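PDB 3I4P: transcriptional regulator, AsnC family, which probably binds specific DNA sequences to regulate transcription, as Lrp/AsnC-family proteins do, and also binds calcium ions. Local coordinates for residues Leu9-Glu14 / Thr145-Leu149; Asn60-Thr64 / Arg107-Asp112; Glu88-Val92 / Phe119-Met123. One frame throughout, in Å; residues are numbered along the deposited sequence.

In the fold
Contact 1 joins the later part of the first helix of the winged helix-turn-helix domain to the C-terminal tail, whereas contacts 2 and 3 belong to the alpha/beta domain. Their centres lie 25 Å and 30 Å from that of contact 1, but only 12 Å from each other. Contacts 2 and 3 touch: Val109 N probably hydrogen-bonds to Glu91 O (3.2 Å), and Val108 packs on Phe119. The second subunit brings its tail to them: its Pro148 packs on Val109 and Glu91. Contact 3 comes nearest to calcium: the side chain of Met123 is about 9 Å from a bound ion and about 4 Å from that of Val132, a calcium-binding residue with no ion bound in this chain.

Contact 1 (Leu9-Glu14 / Thr145-Leu149); sequences LRILQE and TELPL
The side-chain amide of Gln13 is hydrogen-bonded at both ends to the backbone of Leu147. Leu147 N gives its hydrogen to Gln13 OE1 (2.9 Å, 163° at the hydrogen), approaching from above the carbonyl plane, while Gln13 NE2 donates to Leu147 O (3.2 Å) within its own amide plane and on a lone pair of the acceptor. A glutamine suits this place because it offers a donor and an acceptor side by side, and the two bonds together fix the rotation of the amide. A water linking Gln13 OE1 to Thr145 O also reaches this oxygen. The Gln13 chain runs extended beyond CG and meets the Leu147 side chain at about a right angle.

The apolar part lies next to the amide. Leu149 sends CD1 against the helix backbone at Arg10 CA (3.6 Å) and near Leu9 CB, its branched end also covering Gln13 NE2. Arg10 slides past it in the opposite direction, bending at chi3 (-78°) to bring NH2 near Leu149 CB. The irregular segment 145-149, which follows the last strand, is thus fastened to the last turn of helix 3-12, the first of the winged helix-turn-helix domain, and the residues that follow.

Charged groups and water make up the third kind of interaction. The carboxylates of Glu14 and Glu146 come within 4.1 Å (OE2 to OE1), their planes 64° apart; one water donates to both oxygens, which would be expected to ease the repulsion, and Arg49 of the second subunit makes a long, weak ion pair with Glu146. Another water bridges Gln13 O and Glu146 OE2.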
loop_
_atom_site.group_PDB
_atom_site.type_symbol
_atom_site.label_atom_id
_atom_site.label_comp_id
_atom_site.label_asym_id
_atom_site.label_seq_id
_atom_site.Cartn_x
_atom_site.Cartn_y
_atom_site.Cartn_z
ATOM N N LEU A 9 5.638 -11.724 -42.595
ATOM C CA LEU A 9 5.430 -10.781 -41.487
ATOM C C LEU A 9 6.588 -10.722 -40.502
ATOM O O LEU A 9 6.907 -9.649 -39.954
ATOM C CB LEU A 9 4.133 -11.096 -40.731
ATOM C CG LEU A 9 2.837 -10.907 -41.526
ATOM C CD1 LEU A 9 1.623 -11.398 -40.719
ATOM C CD2 LEU A 9 2.679 -9.466 -42.024
ATOM N N ARG A 10 7.230 -11.855 -40.271
ATOM C CA ARG A 10 8.352 -11.890 -39.330
ATOM C C ARG A 10 9.518 -11.008 -39.801
ATOM O O ARG A 10 10.200 -10.355 -38.984
ATOM C CB ARG A 10 8.786 -13.325 -39.144
ATOM C CG ARG A 10 9.973 -13.570 -38.234
ATOM C CD ARG A 10 9.966 -15.124 -37.870
ATOM N NE ARG A 10 8.944 -15.410 -36.841
ATOM C CZ ARG A 10 8.131 -16.466 -36.789
ATOM N NH1 ARG A 10 8.170 -17.427 -37.732
ATOM N NH2 ARG A 10 7.272 -16.582 -35.766
ATOM N N ILE A 11 9.731 -10.984 -41.117
ATOM C CA ILE A 11 10.755 -10.142 -41.699
ATOM C C ILE A 11 10.243 -8.686 -41.760
ATOM O O ILE A 11 10.969 -7.772 -41.386
ATOM C CB ILE A 11 11.187 -10.629 -43.086
ATOM C CG1 ILE A 11 11.756 -12.060 -42.974
ATOM C CG2 ILE A 11 12.207 -9.643 -43.710
ATOM C CD1 ILE A 11 11.938 -12.788 -44.285
ATOM N N LEU A 12 9.001 -8.487 -42.201
ATOM C CA LEU A 12 8.459 -7.126 -42.379
ATOM C C LEU A 12 8.482 -6.324 -41.062
ATOM O O LEU A 12 8.848 -5.171 -41.061
ATOM C CB LEU A 12 7.056 -7.148 -43.026
ATOM C CG LEU A 12 6.996 -7.480 -44.530
ATOM C CD1 LEU A 12 5.568 -7.428 -45.023
ATOM C CD2 LEU A 12 7.865 -6.538 -45.377
ATOM N N GLN A 13 8.179 -6.972 -39.949
ATOM C CA GLN A 13 8.225 -6.346 -38.623
ATOM C C GLN A 13 9.636 -5.947 -38.196
ATOM O O GLN A 13 9.797 -5.102 -37.308
ATOM C CB GLN A 13 7.683 -7.308 -37.559
ATOM C CG GLN A 13 6.216 -7.538 -37.595
ATOM C CD GLN A 13 5.721 -8.137 -36.277
ATOM O OE1 GLN A 13 4.825 -7.574 -35.632
ATOM N NE2 GLN A 13 6.346 -9.235 -35.838
ATOM N N GLU A 14 10.635 -6.606 -38.773
ATOM C CA GLU A 14 12.048 -6.316 -38.492
ATOM C C GLU A 14 12.631 -5.243 -39.425
ATOM O O GLU A 14 13.494 -4.479 -39.030
ATOM C CB GLU A 14 12.907 -7.596 -38.591
ATOM C CG GLU A 14 12.786 -8.538 -37.399
ATOM C CD GLU A 14 13.203 -10.002 -37.693
ATOM O OE1 GLU A 14 13.574 -10.295 -38.855
ATOM O OE2 GLU A 14 13.127 -10.857 -36.758
ATOM N N THR A 145 8.673 -3.141 -31.597
ATOM C CA THR A 145 7.351 -2.996 -32.226
ATOM C C THR A 145 6.903 -4.313 -32.885
ATOM O O THR A 145 5.799 -4.419 -33.412
ATOM C CB THR A 145 7.438 -1.847 -33.294
ATOM O OG1 THR A 145 8.337 -2.232 -34.350
ATOM C CG2 THR A 145 7.944 -0.558 -32.631
ATOM N N GLU A 146 7.794 -5.308 -32.851
ATOM C CA GLU A 146 7.504 -6.704 -33.257
ATOM C C GLU A 146 6.573 -7.388 -32.264
ATOM O O GLU A 146 6.874 -7.513 -31.071
ATOM C CB GLU A 146 8.792 -7.524 -33.366
ATOM C CG GLU A 146 9.731 -6.996 -34.443
ATOM C CD GLU A 146 11.150 -7.519 -34.346
ATOM O OE1 GLU A 146 11.345 -8.623 -33.784
ATOM O OE2 GLU A 146 12.084 -6.853 -34.842
ATOM N N LEU A 147 5.437 -7.826 -32.769
ATOM C CA LEU A 147 4.535 -8.679 -32.026
ATOM C C LEU A 147 5.010 -10.148 -32.078
ATOM O O LEU A 147 5.645 -10.570 -33.031
ATOM C CB LEU A 147 3.102 -8.537 -32.575
ATOM C CG LEU A 147 2.509 -7.101 -32.505
ATOM C CD1 LEU A 147 1.137 -7.046 -33.167
ATOM C CD2 LEU A 147 2.465 -6.558 -31.032
ATOM N N PRO A 148 4.680 -10.939 -31.035
ATOM C CA PRO A 148 4.904 -12.400 -31.122
ATOM C C PRO A 148 3.973 -12.994 -32.164
ATOM O O PRO A 148 2.782 -12.627 -32.215
ATOM C CB PRO A 148 4.560 -12.897 -29.700
ATOM C CG PRO A 148 3.631 -11.841 -29.110
ATOM C CD PRO A 148 4.069 -10.525 -29.742
ATOM N N LEU A 149 4.502 -13.862 -33.029
ATOM C CA LEU A 149 3.736 -14.357 -34.155
ATOM C C LEU A 149 3.353 -15.835 -33.959
ATOM O O LEU A 149 2.670 -16.423 -34.813
ATOM C CB LEU A 149 4.483 -14.099 -35.478
ATOM C CG LEU A 149 4.778 -12.621 -35.797
ATOM C CD1 LEU A 149 5.616 -12.486 -37.058
ATOM C CD2 LEU A 149 3.497 -11.837 -35.935
HETATM O O HOH W 1 7.428 -3.941 -36.178
HETATM O O HOH W 2 4.266 -5.019 -35.363
HETATM O O HOH W 3 11.938 -4.325 -35.457
HETATM O O HOH W 4 13.588 -10.239 -34.094
#

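Contact 2 (Asn60-Thr64 / Arg107-Asp112)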
loop_
_atom_site.group_PDB
_atom_site.type_symbol
_atom_site.label_atom_id
_atom_site.label_comp_id
_atom_site.label_asym_id
_atom_site.label_seq_id
_atom_site.Cartn_x
_atom_site.Cartn_y
_atom_site.Cartn_z
ATOM N N ASN A 60 16.318 13.566 -28.642
ATOM C CA ASN A 60 16.214 14.220 -27.318
ATOM C C ASN A 60 14.929 13.895 -26.535
ATOM O O ASN A 60 14.337 14.759 -25.884
ATOM C CB ASN A 60 16.420 15.747 -27.452
ATOM C CG ASN A 60 16.787 16.408 -26.130
ATOM O OD1 ASN A 60 17.390 15.784 -25.245
ATOM N ND2 ASN A 60 16.413 17.677 -25.984
ATOM N N THR A 61 14.520 12.641 -26.595
ATOM C CA THR A 61 13.387 12.143 -25.803
ATOM C C THR A 61 13.781 10.879 -25.017
ATOM O O THR A 61 13.049 9.871 -25.030
ATOM C CB THR A 61 12.190 11.855 -26.706
ATOM O OG1 THR A 61 12.496 10.740 -27.526
ATOM C CG2 THR A 61 11.886 13.055 -27.598
ATOM N N LYS A 62 14.915 10.950 -24.307
ATOM C CA LYS A 62 15.565 9.753 -23.719
ATOM C C LYS A 62 14.976 9.262 -22.406
ATOM O O LYS A 62 15.311 8.160 -21.973
ATOM C CB LYS A 62 17.081 9.969 -23.523
ATOM C CG LYS A 62 17.457 10.863 -22.346
ATOM C CD LYS A 62 18.933 11.376 -22.390
ATOM C CE LYS A 62 19.227 12.417 -21.251
ATOM N NZ LYS A 62 18.553 13.805 -21.376
ATOM N N VAL A 63 14.140 10.074 -21.748
ATOM C CA VAL A 63 13.526 9.667 -20.466
ATOM C C VAL A 63 12.116 9.132 -20.746
ATOM O O VAL A 63 11.344 9.725 -21.500
ATOM C CB VAL A 63 13.501 10.810 -19.418
ATOM C CG1 VAL A 63 12.658 10.396 -18.172
ATOM C CG2 VAL A 63 14.941 11.230 -19.021
ATOM N N THR A 64 11.823 7.973 -20.174
ATOM C CA THR A 64 10.487 7.397 -20.135
ATOM C C THR A 64 9.916 7.527 -18.712
ATOM O O THR A 64 10.561 7.201 -17.729
ATOM C CB THR A 64 10.500 5.880 -20.517
ATOM O OG1 THR A 64 10.924 5.733 -21.872
ATOM C CG2 THR A 64 9.137 5.274 -20.366
ATOM N N ARG A 107 2.533 5.877 -20.924
ATOM C CA ARG A 107 3.978 5.996 -21.136
ATOM C C ARG A 107 4.284 7.302 -21.839
ATOM O O ARG A 107 3.729 7.585 -22.914
ATOM C CB ARG A 107 4.535 4.871 -21.989
ATOM C CG ARG A 107 6.033 4.884 -22.005
ATOM C CD ARG A 107 6.665 3.589 -22.532
ATOM N NE ARG A 107 6.708 3.553 -23.987
ATOM C CZ ARG A 107 7.642 4.087 -24.786
ATOM N NH1 ARG A 107 7.514 3.949 -26.098
ATOM N NH2 ARG A 107 8.675 4.760 -24.329
ATOM N N VAL A 108 5.160 8.080 -21.215
ATOM C CA VAL A 108 5.484 9.447 -21.638
ATOM C C VAL A 108 6.976 9.490 -21.900
ATOM O O VAL A 108 7.753 8.899 -21.151
ATOM C CB VAL A 108 5.075 10.506 -20.524
ATOM C CG1 VAL A 108 5.660 11.922 -20.802
ATOM C CG2 VAL A 108 3.531 10.532 -20.347
ATOM N N VAL A 109 7.371 10.161 -22.977
ATOM C CA VAL A 109 8.803 10.371 -23.283
ATOM C C VAL A 109 9.127 11.899 -23.359
ATOM O O VAL A 109 8.365 12.712 -23.918
ATOM C CB VAL A 109 9.251 9.581 -24.562
ATOM C CG1 VAL A 109 9.041 8.025 -24.360
ATOM C CG2 VAL A 109 8.497 10.054 -25.767
ATOM N N VAL A 110 10.273 12.251 -22.767
ATOM C CA VAL A 110 10.743 13.622 -22.602
ATOM C C VAL A 110 12.282 13.542 -22.474
ATOM O O VAL A 110 12.829 12.449 -22.244
ATOM C CB VAL A 110 10.103 14.323 -21.341
ATOM C CG1 VAL A 110 8.622 14.655 -21.577
ATOM C CG2 VAL A 110 10.285 13.491 -20.072
ATOM N N PRO A 111 12.991 14.692 -22.617
ATOM C CA PRO A 111 14.466 14.686 -22.423
ATOM C C PRO A 111 14.925 14.580 -20.963
ATOM O O PRO A 111 16.000 14.026 -20.693
ATOM C CB PRO A 111 14.911 16.030 -23.011
ATOM C CG PRO A 111 13.667 16.897 -22.949
ATOM C CD PRO A 111 12.522 15.958 -23.204
ATOM N N ASP A 112 14.129 15.110 -20.040
ATOM C CA ASP A 112 14.570 15.254 -18.639
ATOM C C ASP A 112 13.399 15.496 -17.679
ATOM O O ASP A 112 12.261 15.667 -18.125
ATOM C CB ASP A 112 15.640 16.358 -18.499
ATOM C CG ASP A 112 15.222 17.706 -19.111
ATOM O OD1 ASP A 112 14.021 18.061 -19.120
ATOM O OD2 ASP A 112 16.137 18.433 -19.578
#
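Val63 and Val110 form the hydrogen-bonded antiparallel pair that joins strands 63-70 and 104-110, the two inner strands of the four-stranded sheet in this ferredoxin-like alpha/beta domain of the Lrp/AsnC family. Val63 N donates to Val110 O (2.8 Å), and Val110 N returns a bond to Val63 O (3.0 Å). The pair is part of a classic beta bulge at the start of the strand: Lys62 and Val63 both lie opposite Val110, and only the second of them gives its N-H to the shared carbonyl.

Packing is close along the strands. Thr64 and Val109, the neighbouring non-hydrogen-bonded pair, lie side by side and point to the same face, where beta-branched residues fit the extended backbone. The backbones also meet through a CA-H...O contact from Val109 CA to Val63 O (3.2 Å). Thr64 holds CG2 anti to its own N (its OG1 at chi1 -64°), and this methyl rests on the aliphatic part of Arg107, 3.5 Å from CG. Beyond that aliphatic part, Arg107 NE is in a salt bridge with Glu94.

The loop end is looser, but the second subunit covers much of it, its Tyr151 packing on Pro111; the solvent side is that of Lys62. Asn60 crosses Pro111 at about a right angle, its OD1 3.3 Å from the ring atom CB, while its ND2 is hydrogen-bonded to Tyr151 O of that subunit. Pro111, having no N-H to satisfy, suits the point where the strand gives way to helix 113-126; Asp112 is the N-cap, its OD1 accepting from Ala115 N. Exposed Lys62 is long enough to reach over this end: bent at chi4 (-70°), it brings NZ to within 2.7 Å of Pro111 O, as a hydrogen-bond donor tilted 24° from the carbonyl plane.

Contact 3 (Glu88-Val92 / Phe119-Met123); sequences EFPEV and FYKRM
Phe119 drives the edge of its ring into the face of Phe89, a T-shaped pair with planes 84° apart and centroids separated by 5.4 Å. It joins helix 113-126 of the alpha/beta domain to the type I turn Phe89-Val92, which leads from helix 76-88 into strand 92-98. The bump set against the Phe89 face is Phe119 CE1, 3.8 Å from Phe89 CG.

Phe89 in turn lies in a groove on the helix lined by Phe119, Arg122 and Met123. Its far end, CZ, presses on the backbone at Met123 CA (3.6 Å), with CE1 near Arg122 CB, so a long flat side chain spans from the turn to the helix backbone. Met123, a selenomethionine here, leads the end of its chain away from the turn. At the next atom of the same Phe119 ring edge, CZ, Val92 turns one branch, CG2, toward the ring (3.6 Å), the two side chains crossing at about a right angle.

Glu91 lies buried beside the Phe119 ring, and the exposed Arg122 comes to it from the helix. It folds at chi2 (88°) and runs past Phe119 in the opposite direction, which puts its carboxylate beside CD1 of the ring. OE1 is buried with no polar partner in the model, whereas OE2 is held twice: by the hydroxyl of Tyr151 of the second subunit, and by a salt bridge to Arg122 NH2 (2.9 Å), met at the edge of the guanidinium.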
loop_
_atom_site.group_PDB
_atom_site.type_symbol
_atom_site.label_atom_id
_atom_site.label_comp_id
_atom_site.label_asym_id
_atom_site.label_seq_id
_atom_site.Cartn_x
_atom_site.Cartn_y
_atom_site.Cartn_z
ATOM N N GLU A 88 -4.029 13.501 -27.461
ATOM C CA GLU A 88 -3.485 14.513 -28.364
ATOM C C GLU A 88 -2.022 14.835 -28.012
ATOM O O GLU A 88 -1.299 15.313 -28.871
ATOM C CB GLU A 88 -4.343 15.802 -28.395
ATOM C CG GLU A 88 -5.678 15.701 -29.194
ATOM C CD GLU A 88 -6.733 16.788 -28.778
ATOM O OE1 GLU A 88 -6.343 17.964 -28.536
ATOM O OE2 GLU A 88 -7.957 16.471 -28.677
ATOM N N PHE A 89 -1.589 14.589 -26.777
ATOM C CA PHE A 89 -0.241 14.997 -26.380
ATOM C C PHE A 89 0.730 14.123 -27.126
ATOM O O PHE A 89 0.645 12.878 -27.049
ATOM C CB PHE A 89 0.013 14.890 -24.866
ATOM C CG PHE A 89 -0.696 15.934 -24.052
ATOM C CD1 PHE A 89 -0.114 17.189 -23.848
ATOM C CD2 PHE A 89 -1.937 15.667 -23.488
ATOM C CE1 PHE A 89 -0.777 18.158 -23.112
ATOM C CE2 PHE A 89 -2.615 16.637 -22.743
ATOM C CZ PHE A 89 -2.039 17.887 -22.564
ATOM N N PRO A 90 1.663 14.759 -27.855
ATOM C CA PRO A 90 2.666 13.971 -28.599
ATOM C C PRO A 90 3.630 13.170 -27.698
ATOM O O PRO A 90 4.140 12.132 -28.119
ATOM C CB PRO A 90 3.410 15.015 -29.424
ATOM C CG PRO A 90 2.829 16.361 -29.074
ATOM C CD PRO A 90 1.814 16.218 -28.021
ATOM N N GLU A 91 3.830 13.637 -26.462
ATOM C CA GLU A 91 4.630 12.945 -25.495
ATOM C C GLU A 91 3.951 11.705 -24.942
ATOM O O GLU A 91 4.639 10.897 -24.371
ATOM C CB GLU A 91 5.016 13.825 -24.290
ATOM C CG GLU A 91 5.786 15.056 -24.653
ATOM C CD GLU A 91 4.889 16.267 -24.975
ATOM O OE1 GLU A 91 3.645 16.125 -25.106
ATOM O OE2 GLU A 91 5.461 17.373 -25.114
ATOM N N VAL A 92 2.637 11.558 -25.071
ATOM C CA VAL A 92 1.978 10.354 -24.551
ATOM C C VAL A 92 2.042 9.331 -25.682
ATOM O O VAL A 92 1.292 9.419 -26.685
ATOM C CB VAL A 92 0.518 10.610 -24.127
ATOM C CG1 VAL A 92 -0.168 9.291 -23.693
ATOM C CG2 VAL A 92 0.477 11.724 -23.075
ATOM N N PHE A 119 5.396 19.121 -18.956
ATOM C CA PHE A 119 4.390 18.334 -19.687
ATOM C C PHE A 119 3.181 18.109 -18.766
ATOM O O PHE A 119 2.032 18.363 -19.137
ATOM C CB PHE A 119 4.942 16.972 -20.172
ATOM C CG PHE A 119 3.855 15.915 -20.337
ATOM C CD1 PHE A 119 3.028 15.919 -21.453
ATOM C CD2 PHE A 119 3.616 14.971 -19.332
ATOM C CE1 PHE A 119 1.979 14.994 -21.579
ATOM C CE2 PHE A 119 2.578 14.031 -19.448
ATOM C CZ PHE A 119 1.762 14.034 -20.575
ATOM N N TYR A 120 3.486 17.599 -17.567
ATOM C CA TYR A 120 2.539 17.405 -16.487
ATOM C C TYR A 120 1.688 18.643 -16.208
ATOM O O TYR A 120 0.504 18.490 -16.010
ATOM C CB TYR A 120 3.277 17.006 -15.202
ATOM C CG TYR A 120 2.347 16.712 -14.066
ATOM C CD1 TYR A 120 1.848 15.433 -13.888
ATOM C CD2 TYR A 120 1.953 17.719 -13.161
ATOM C CE1 TYR A 120 0.969 15.140 -12.857
ATOM C CE2 TYR A 120 1.077 17.434 -12.100
ATOM C CZ TYR A 120 0.579 16.131 -11.976
ATOM O OH TYR A 120 -0.285 15.772 -10.970
ATOM N N LYS A 121 2.290 19.838 -16.162
ATOM C CA LYS A 121 1.503 21.074 -15.970
ATOM C C LYS A 121 0.532 21.320 -17.114
ATOM O O LYS A 121 -0.568 21.817 -16.865
ATOM C CB LYS A 121 2.344 22.353 -15.844
ATOM C CG LYS A 121 3.466 22.405 -14.801
ATOM C CD LYS A 121 2.988 22.372 -13.370
ATOM C CE LYS A 121 3.831 23.344 -12.488
ATOM N NZ LYS A 121 5.211 23.580 -13.004
ATOM N N ARG A 122 0.944 21.037 -18.350
ATOM C CA ARG A 122 0.046 21.217 -19.489
ATOM C C ARG A 122 -1.091 20.205 -19.449
ATOM O O ARG A 122 -2.234 20.565 -19.678
ATOM C CB ARG A 122 0.773 21.142 -20.839
ATOM C CG ARG A 122 1.726 22.294 -21.109
ATOM C CD ARG A 122 2.342 22.285 -22.527
ATOM N NE ARG A 122 2.855 20.967 -22.948
ATOM C CZ ARG A 122 4.119 20.537 -22.795
ATOM N NH1 ARG A 122 5.071 21.298 -22.219
ATOM N NH2 ARG A 122 4.437 19.308 -23.205
HETATM N N MSE A 123 -0.781 18.960 -19.116
HETATM C CA MSE A 123 -1.781 17.882 -19.017
HETATM C C MSE A 123 -2.840 18.203 -17.982
HETATM O O MSE A 123 -4.047 18.092 -18.251
HETATM C CB MSE A 123 -1.141 16.523 -18.653
HETATM C CG MSE A 123 -2.139 15.325 -18.745
HETATM SE SE MSE A 123 -1.426 13.577 -18.279
HETATM C CE MSE A 123 -1.225 13.846 -16.394
#